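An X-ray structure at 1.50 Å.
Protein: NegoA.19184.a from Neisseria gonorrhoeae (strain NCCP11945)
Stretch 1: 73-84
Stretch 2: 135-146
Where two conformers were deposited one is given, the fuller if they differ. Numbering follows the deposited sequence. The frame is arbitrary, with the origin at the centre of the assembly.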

ATOM      1  N   LYS B  73      -9.884  -2.182  -6.364  1.00 14.71           N
ATOM      2  CA  LYS B  73     -10.472  -3.495  -6.100  1.00 15.04           C
ATOM      3  C   LYS B  73      -9.495  -4.567  -6.562  1.00 14.67           C
ATOM      4  O   LYS B  73      -9.186  -4.664  -7.753  1.00 14.28           O
ATOM      5  CB  LYS B  73     -11.817  -3.643  -6.820  1.00 16.44           C
ATOM      6  CG  LYS B  73     -12.498  -4.989  -6.583  1.00 18.07           C
ATOM      7  CD  LYS B  73     -13.843  -5.059  -7.308  1.00 30.61           C
ATOM      8  CE  LYS B  73     -14.567  -6.361  -7.003  1.00 45.94           C
ATOM      9  NZ  LYS B  73     -15.812  -6.499  -7.809  1.00 56.31           N
ATOM     10  N   ALA B  74      -9.006  -5.371  -5.623  1.00 16.21           N
ATOM     11  CA  ALA B  74      -8.162  -6.493  -5.999  1.00 15.28           C
ATOM     12  C   ALA B  74      -8.985  -7.551  -6.723  1.00 16.06           C
ATOM     13  O   ALA B  74     -10.142  -7.818  -6.374  1.00 17.62           O
ATOM     14  CB  ALA B  74      -7.517  -7.103  -4.751  1.00 16.51           C
ATOM     15  N   SER B  75      -8.379  -8.157  -7.746  1.00 13.24           N
ATOM     16  CA  SER B  75      -9.031  -9.253  -8.452  1.00 13.79           C
ATOM     17  C   SER B  75      -9.086 -10.528  -7.626  1.00 16.04           C
ATOM     18  O   SER B  75      -9.956 -11.370  -7.872  1.00 18.50           O
ATOM     19  CB  SER B  75      -8.276  -9.560  -9.745  1.00 16.57           C
ATOM     20  OG  SER B  75      -6.943  -9.964  -9.447  1.00 15.99           O
ATOM     21  N   GLY B  76      -8.188 -10.689  -6.657  1.00 15.27           N
ATOM     22  CA  GLY B  76      -8.012 -11.960  -5.996  1.00 15.69           C
ATOM     23  C   GLY B  76      -6.972 -12.855  -6.632  1.00 16.15           C
ATOM     24  O   GLY B  76      -6.650 -13.910  -6.060  1.00 19.50           O
ATOM     25  N   ASN B  77      -6.444 -12.474  -7.794  1.00 15.17           N
ATOM     26  CA  ASN B  77      -5.361 -13.214  -8.417  1.00 14.18           C
ATOM     27  C   ASN B  77      -4.073 -13.018  -7.623  1.00 14.34           C
ATOM     28  O   ASN B  77      -3.899 -12.027  -6.912  1.00 15.19           O
ATOM     29  CB  ASN B  77      -5.127 -12.722  -9.842  1.00 14.19           C
ATOM     30  CG  ASN B  77      -6.220 -13.159 -10.802  1.00 14.52           C
ATOM     31  OD1 ASN B  77      -6.761 -14.258 -10.684  1.00 17.72           O
ATOM     32  ND2 ASN B  77      -6.531 -12.318 -11.770  1.00 14.55           N
ATOM     33  N   THR B  78      -3.168 -13.988  -7.758  1.00 14.09           N
ATOM     34  CA  THR B  78      -1.843 -13.962  -7.148  1.00 13.36           C
ATOM     35  C   THR B  78      -0.798 -13.795  -8.246  1.00 15.65           C
ATOM     36  O   THR B  78      -0.942 -14.363  -9.330  1.00 14.65           O
ATOM     37  CB  THR B  78      -1.618 -15.304  -6.433  1.00 13.45           C
ATOM     38  OG1 THR B  78      -2.467 -15.377  -5.281  1.00 17.76           O
ATOM     39  CG2 THR B  78      -0.170 -15.492  -6.001  1.00 15.11           C
ATOM     40  N   THR B  79       0.242 -12.997  -7.977  1.00 12.67           N
ATOM     41  CA  THR B  79       1.367 -12.803  -8.893  1.00 11.88           C
ATOM     42  C   THR B  79       2.634 -13.351  -8.248  1.00 13.04           C
ATOM     43  O   THR B  79       3.000 -12.925  -7.150  1.00 12.03           O
ATOM     44  CB  THR B  79       1.567 -11.316  -9.195  1.00 11.96           C
ATOM     45  OG1 THR B  79       0.333 -10.734  -9.628  1.00 13.46           O
ATOM     46  CG2 THR B  79       2.641 -11.113 -10.289  1.00 14.14           C
ATOM     47  N   ILE B  80       3.303 -14.282  -8.935  1.00 10.77           N
ATOM     48  CA  ILE B  80       4.534 -14.917  -8.464  1.00 11.09           C
ATOM     49  C   ILE B  80       5.618 -14.620  -9.488  1.00 13.25           C
ATOM     50  O   ILE B  80       5.422 -14.864 -10.683  1.00 14.84           O
ATOM     51  CB  ILE B  80       4.355 -16.443  -8.311  1.00 10.32           C
ATOM     52  CG1 ILE B  80       3.176 -16.781  -7.382  1.00 11.11           C
ATOM     53  CG2 ILE B  80       5.663 -17.080  -7.828  1.00 12.93           C
ATOM     54  CD1 ILE B  80       3.326 -16.273  -5.961  1.00 13.17           C
ATOM     55  N   ASN B  81       6.757 -14.091  -9.028  1.00 13.04           N
ATOM     56  CA  ASN B  81       7.925 -13.860  -9.879  1.00 13.25           C
ATOM     57  C   ASN B  81       8.853 -15.059  -9.734  1.00 13.88           C
ATOM     58  O   ASN B  81       9.104 -15.513  -8.614  1.00 13.84           O
ATOM     59  CB  ASN B  81       8.718 -12.626  -9.450  1.00 15.15           C
ATOM     60  CG  ASN B  81       7.883 -11.352  -9.318  1.00 14.45           C
ATOM     61  OD1 ASN B  81       8.161 -10.529  -8.450  1.00 15.66           O
ATOM     62  ND2 ASN B  81       6.897 -11.157 -10.201  1.00 12.58           N
ATOM     63  N   ILE B  82       9.370 -15.567 -10.852  1.00 15.41           N
ATOM     64  CA  ILE B  82      10.246 -16.741 -10.836  1.00 13.91           C
ATOM     65  C   ILE B  82      11.438 -16.455 -11.733  1.00 15.54           C
ATOM     66  O   ILE B  82      11.265 -16.069 -12.893  1.00 17.82           O
ATOM     67  CB  ILE B  82       9.540 -18.017 -11.339  1.00 16.26           C
ATOM     68  CG1 ILE B  82       8.211 -18.243 -10.612  1.00 16.09           C
ATOM     69  CG2 ILE B  82      10.489 -19.228 -11.212  1.00 14.48           C
ATOM     70  CD1 ILE B  82       7.413 -19.433 -11.145  1.00 14.61           C
ATOM     71  N   VAL B  83      12.642 -16.685 -11.219  1.00 15.33           N
ATOM     72  CA  VAL B  83      13.852 -16.550 -12.021  1.00 16.07           C
ATOM     73  C   VAL B  83      14.627 -17.857 -11.942  1.00 15.14           C
ATOM     74  O   VAL B  83      14.671 -18.496 -10.884  1.00 17.94           O
ATOM     75  CB  VAL B  83      14.697 -15.339 -11.579  1.00 19.62           C
ATOM     76  CG1 VAL B  83      15.185 -15.512 -10.182  1.00 19.46           C
ATOM     77  CG2 VAL B  83      15.872 -15.135 -12.524  1.00 23.92           C
ATOM     78  N   VAL B  84      15.211 -18.277 -13.068  1.00 17.82           N
ATOM     79  CA  VAL B  84      15.926 -19.545 -13.141  1.00 18.55           C
ATOM     80  C   VAL B  84      17.349 -19.325 -13.637  1.00 21.01           C
ATOM     81  O   VAL B  84      17.685 -18.306 -14.251  1.00 21.81           O
ATOM     82  CB  VAL B  84      15.208 -20.624 -13.988  1.00 19.31           C
ATOM     83  CG1 VAL B  84      13.898 -21.014 -13.346  1.00 21.42           C
ATOM     84  CG2 VAL B  84      14.981 -20.126 -15.411  1.00 21.22           C
TER
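Stretch 2 (135-146) NILSYREACLGF

Stretch 2 runs antiparallel beside strand 78-84. Its own strand begins at L137, and the two axes make an angle of 162° with a closest approach of 4.6 Å. The register pairs V84 with L137, V83 with S138, I82 with Y139 and N81 with R140. The chain turns a corner at A142, and T79 then pairs with C143.

The backbone ladder is made of reciprocal bonds. V83 N gives to S138 O at 2.9 Å, and S138 N returns to V83 O at 2.9 Å. N81 N to R140 O and R140 N to N81 O are both 2.9 Å. Past the corner, T79 N to C143 O is 2.8 Å and C143 N to T79 O is 3.1 Å. A142 is near helical, with phi/psi of -68/-39. Its CB comes 3.5 Å from N81 OD1.

Side chains alternate between the two faces of the sheet. I80, I82, V84, L137, Y139 and E141 share one face. V84 is m, which sets CG1 3.6 Å from L137 CB. L137 is p at both chi angles, and its CD2 lies 4.0 Å from I82 CG2. I82 is m,t; its CG1 is 4.3 Å from Y139 CB. Y139 is p with chi2 of -82°. The end of its side chain leads away from stretch 1, but CD2 remains 4.3 Å from I80 CG2. I80 is m,m, and this bend brings CD1 to 3.9 Å from E141 CG. E141 is m,t.

T79, N81, V83, S138, R140 and C143 lie on the other face. V83 is p and S138 is m, with V83 CG1 3.9 Å from S138 CB. R140 starts t,t, and its end leads away from stretch 1. T79 is m and C143 is t; T79 OG1 lies 3.9 Å from C143 CB.

At the far end, T78 takes the m rotamer, so its OG1 accepts a 2.8 Å bond from G145 N. A CB on G145 would point toward stretch 1 and clash with G76 O, N77 O and T78 OG1. F146 N then gives to G76 O at 3.0 Å. The F146 side chain is m with chi2 of -20°, and the G76 CA sits over one ring face, 3.5 Å from the ring centroid. A CB on G76 would clash with F146 CD2, and the positive phi of 91° also calls for glycine. Before this glycine, S75 is p, and its OG accepts a 3.0 Å bond from N77 N. A74 CB marks the edge of the contact, 4.4 Å from F146 CZ.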

ATOM      1  N   ASN B 135      19.222 -24.511  -5.826  1.00 20.24           N
ATOM      2  CA  ASN B 135      19.836 -23.316  -6.399  1.00 22.74           C
ATOM      3  C   ASN B 135      19.563 -23.176  -7.889  1.00 27.41           C
ATOM      4  O   ASN B 135      20.301 -22.482  -8.596  1.00 33.93           O
ATOM      5  CB  ASN B 135      21.338 -23.227  -6.096  1.00 35.40           C
ATOM      6  CG  ASN B 135      21.627 -23.158  -4.609  1.00 53.59           C
ATOM      7  OD1 ASN B 135      20.914 -22.491  -3.857  1.00 56.90           O
ATOM      8  ND2 ASN B 135      22.671 -23.853  -4.177  1.00 56.92           N
ATOM      9  N   ILE B 136      18.505 -23.816  -8.384  1.00 21.88           N
ATOM     10  CA  ILE B 136      18.148 -23.677  -9.790  1.00 26.93           C
ATOM     11  C   ILE B 136      17.142 -22.555 -10.046  1.00 25.31           C
ATOM     12  O   ILE B 136      17.026 -22.092 -11.189  1.00 21.21           O
ATOM     13  CB  ILE B 136      17.729 -25.017 -10.425  1.00 39.12           C
ATOM     14  CG1 ILE B 136      16.232 -25.254 -10.269  1.00 41.00           C
ATOM     15  CG2 ILE B 136      18.521 -26.176  -9.828  1.00 44.03           C
ATOM     16  CD1 ILE B 136      15.480 -25.123 -11.566  1.00 42.55           C
ATOM     17  N   LEU B 137      16.419 -22.100  -9.024  1.00 18.62           N
ATOM     18  CA  LEU B 137      15.519 -20.971  -9.197  1.00 18.85           C
ATOM     19  C   LEU B 137      15.336 -20.240  -7.879  1.00 15.73           C
ATOM     20  O   LEU B 137      15.664 -20.749  -6.802  1.00 17.39           O
ATOM     21  CB  LEU B 137      14.147 -21.364  -9.781  1.00 27.28           C
ATOM     22  CG  LEU B 137      13.069 -22.117  -8.986  1.00 20.43           C
ATOM     23  CD1 LEU B 137      12.363 -21.329  -7.877  1.00 16.01           C
ATOM     24  CD2 LEU B 137      12.029 -22.682  -9.955  1.00 20.67           C
ATOM     25  N   SER B 138      14.807 -19.026  -7.998  1.00 15.94           N
ATOM     26  CA  SER B 138      14.326 -18.230  -6.879  0.55 12.97           C
ATOM     27  C   SER B 138      12.947 -17.699  -7.236  1.00 12.57           C
ATOM     28  O   SER B 138      12.633 -17.504  -8.417  1.00 15.81           O
ATOM     29  CB  SER B 138      15.250 -17.037  -6.599  0.55 14.06           C
ATOM     30  OG  SER B 138      16.543 -17.473  -6.236  0.55 20.80           O
ATOM     31  N   TYR B 139      12.131 -17.456  -6.218  1.00 15.48           N
ATOM     32  CA  TYR B 139      10.796 -16.953  -6.481  1.00 13.51           C
ATOM     33  C   TYR B 139      10.398 -15.950  -5.414  1.00 12.95           C
ATOM     34  O   TYR B 139      10.945 -15.921  -4.307  1.00 15.96           O
ATOM     35  CB  TYR B 139       9.763 -18.089  -6.615  1.00 11.82           C
ATOM     36  CG  TYR B 139       9.355 -18.766  -5.318  1.00 12.94           C
ATOM     37  CD1 TYR B 139      10.136 -19.771  -4.754  1.00 13.68           C
ATOM     38  CD2 TYR B 139       8.181 -18.405  -4.663  1.00 13.31           C
ATOM     39  CE1 TYR B 139       9.757 -20.392  -3.570  1.00 16.16           C
ATOM     40  CE2 TYR B 139       7.794 -19.021  -3.479  1.00 16.59           C
ATOM     41  CZ  TYR B 139       8.574 -20.016  -2.944  1.00 15.93           C
ATOM     42  OH  TYR B 139       8.187 -20.620  -1.763  1.00 21.39           O
ATOM     43  N   ARG B 140       9.429 -15.114  -5.779  1.00 13.54           N
ATOM     44  CA  ARG B 140       8.924 -14.074  -4.904  1.00 14.33           C
ATOM     45  C   ARG B 140       7.405 -14.025  -5.010  1.00 11.76           C
ATOM     46  O   ARG B 140       6.842 -14.107  -6.110  1.00 13.20           O
ATOM     47  CB  ARG B 140       9.520 -12.722  -5.323  1.00 19.66           C
ATOM     48  CG  ARG B 140       8.973 -11.535  -4.586  1.00 25.03           C
ATOM     49  CD  ARG B 140       9.908 -10.350  -4.764  1.00 36.72           C
ATOM     50  NE  ARG B 140      11.210 -10.597  -4.155  1.00 55.32           N
ATOM     51  CZ  ARG B 140      11.524 -10.264  -2.907  1.00 59.35           C
ATOM     52  NH1 ARG B 140      10.628  -9.666  -2.131  1.00 57.06           N
ATOM     53  NH2 ARG B 140      12.733 -10.530  -2.436  1.00 60.70           N
ATOM     54  N   GLU B 141       6.751 -13.885  -3.860  1.00 13.25           N
ATOM     55  CA  GLU B 141       5.309 -13.648  -3.799  1.00 12.83           C
ATOM     56  C   GLU B 141       5.065 -12.157  -3.980  1.00 12.80           C
ATOM     57  O   GLU B 141       4.983 -11.392  -3.017  1.00 15.36           O
ATOM     58  CB  GLU B 141       4.740 -14.182  -2.489  1.00 14.40           C
ATOM     59  CG  GLU B 141       4.897 -15.688  -2.421  1.00 17.11           C
ATOM     60  CD  GLU B 141       4.514 -16.298  -1.085  1.00 17.78           C
ATOM     61  OE1 GLU B 141       4.310 -17.529  -1.066  1.00 17.27           O
ATOM     62  OE2 GLU B 141       4.424 -15.576  -0.063  1.00 19.68           O
ATOM     63  N   ALA B 142       4.967 -11.738  -5.248  1.00 10.97           N
ATOM     64  CA  ALA B 142       4.829 -10.318  -5.546  1.00 11.28           C
ATOM     65  C   ALA B 142       3.488  -9.785  -5.069  1.00 12.87           C
ATOM     66  O   ALA B 142       3.406  -8.660  -4.556  1.00 13.31           O
ATOM     67  CB  ALA B 142       5.001 -10.090  -7.046  1.00 12.54           C
ATOM     68  N   CYS B 143       2.425 -10.577  -5.225  1.00 11.89           N
ATOM     69  CA  CYS B 143       1.091 -10.157  -4.808  1.00 11.41           C
ATOM     70  C   CYS B 143       0.338 -11.418  -4.409  1.00 12.53           C
ATOM     71  O   CYS B 143       0.092 -12.271  -5.264  1.00 15.64           O
ATOM     72  CB  CYS B 143       0.382  -9.456  -5.970  1.00 12.94           C
ATOM     73  SG  CYS B 143      -1.272  -8.847  -5.600  1.00 16.11           S
ATOM     74  N   LEU B 144      -0.020 -11.542  -3.130  1.00 14.40           N
ATOM     75  CA  LEU B 144      -0.788 -12.688  -2.650  1.00 15.88           C
ATOM     76  C   LEU B 144      -2.271 -12.380  -2.782  1.00 22.54           C
ATOM     77  O   LEU B 144      -2.770 -11.429  -2.168  1.00 31.23           O
ATOM     78  CB  LEU B 144      -0.449 -13.008  -1.195  1.00 19.65           C
ATOM     79  CG  LEU B 144       0.917 -13.652  -0.983  1.00 24.33           C
ATOM     80  CD1 LEU B 144       1.136 -13.932   0.489  1.00 27.78           C
ATOM     81  CD2 LEU B 144       1.036 -14.940  -1.795  1.00 25.37           C
ATOM     82  N   GLY B 145      -2.972 -13.190  -3.566  1.00 23.80           N
ATOM     83  CA  GLY B 145      -4.394 -12.993  -3.753  1.00 29.67           C
ATOM     84  C   GLY B 145      -5.221 -13.654  -2.673  1.00 31.69           C
ATOM     85  O   GLY B 145      -4.807 -13.718  -1.510  1.00 34.41           O
ATOM     86  N   PHE B 146      -6.389 -14.161  -3.054  1.00 31.85           N
ATOM     87  CA  PHE B 146      -7.301 -14.788  -2.103  1.00 40.13           C
ATOM     88  C   PHE B 146      -7.015 -16.283  -1.967  1.00 47.44           C
ATOM     89  O   PHE B 146      -6.529 -16.925  -2.903  1.00 37.43           O
ATOM     90  CB  PHE B 146      -8.756 -14.564  -2.527  1.00 51.99           C
ATOM     91  CG  PHE B 146      -9.132 -13.112  -2.688  1.00 56.24           C
ATOM     92  CD1 PHE B 146      -8.378 -12.108  -2.093  1.00 58.83           C
ATOM     93  CD2 PHE B 146     -10.245 -12.753  -3.431  1.00 54.19           C
ATOM     94  CE1 PHE B 146      -8.721 -10.775  -2.247  1.00 59.56           C
ATOM     95  CE2 PHE B 146     -10.596 -11.422  -3.585  1.00 54.10           C
ATOM     96  CZ  PHE B 146      -9.833 -10.432  -2.992  1.00 52.76           C
TER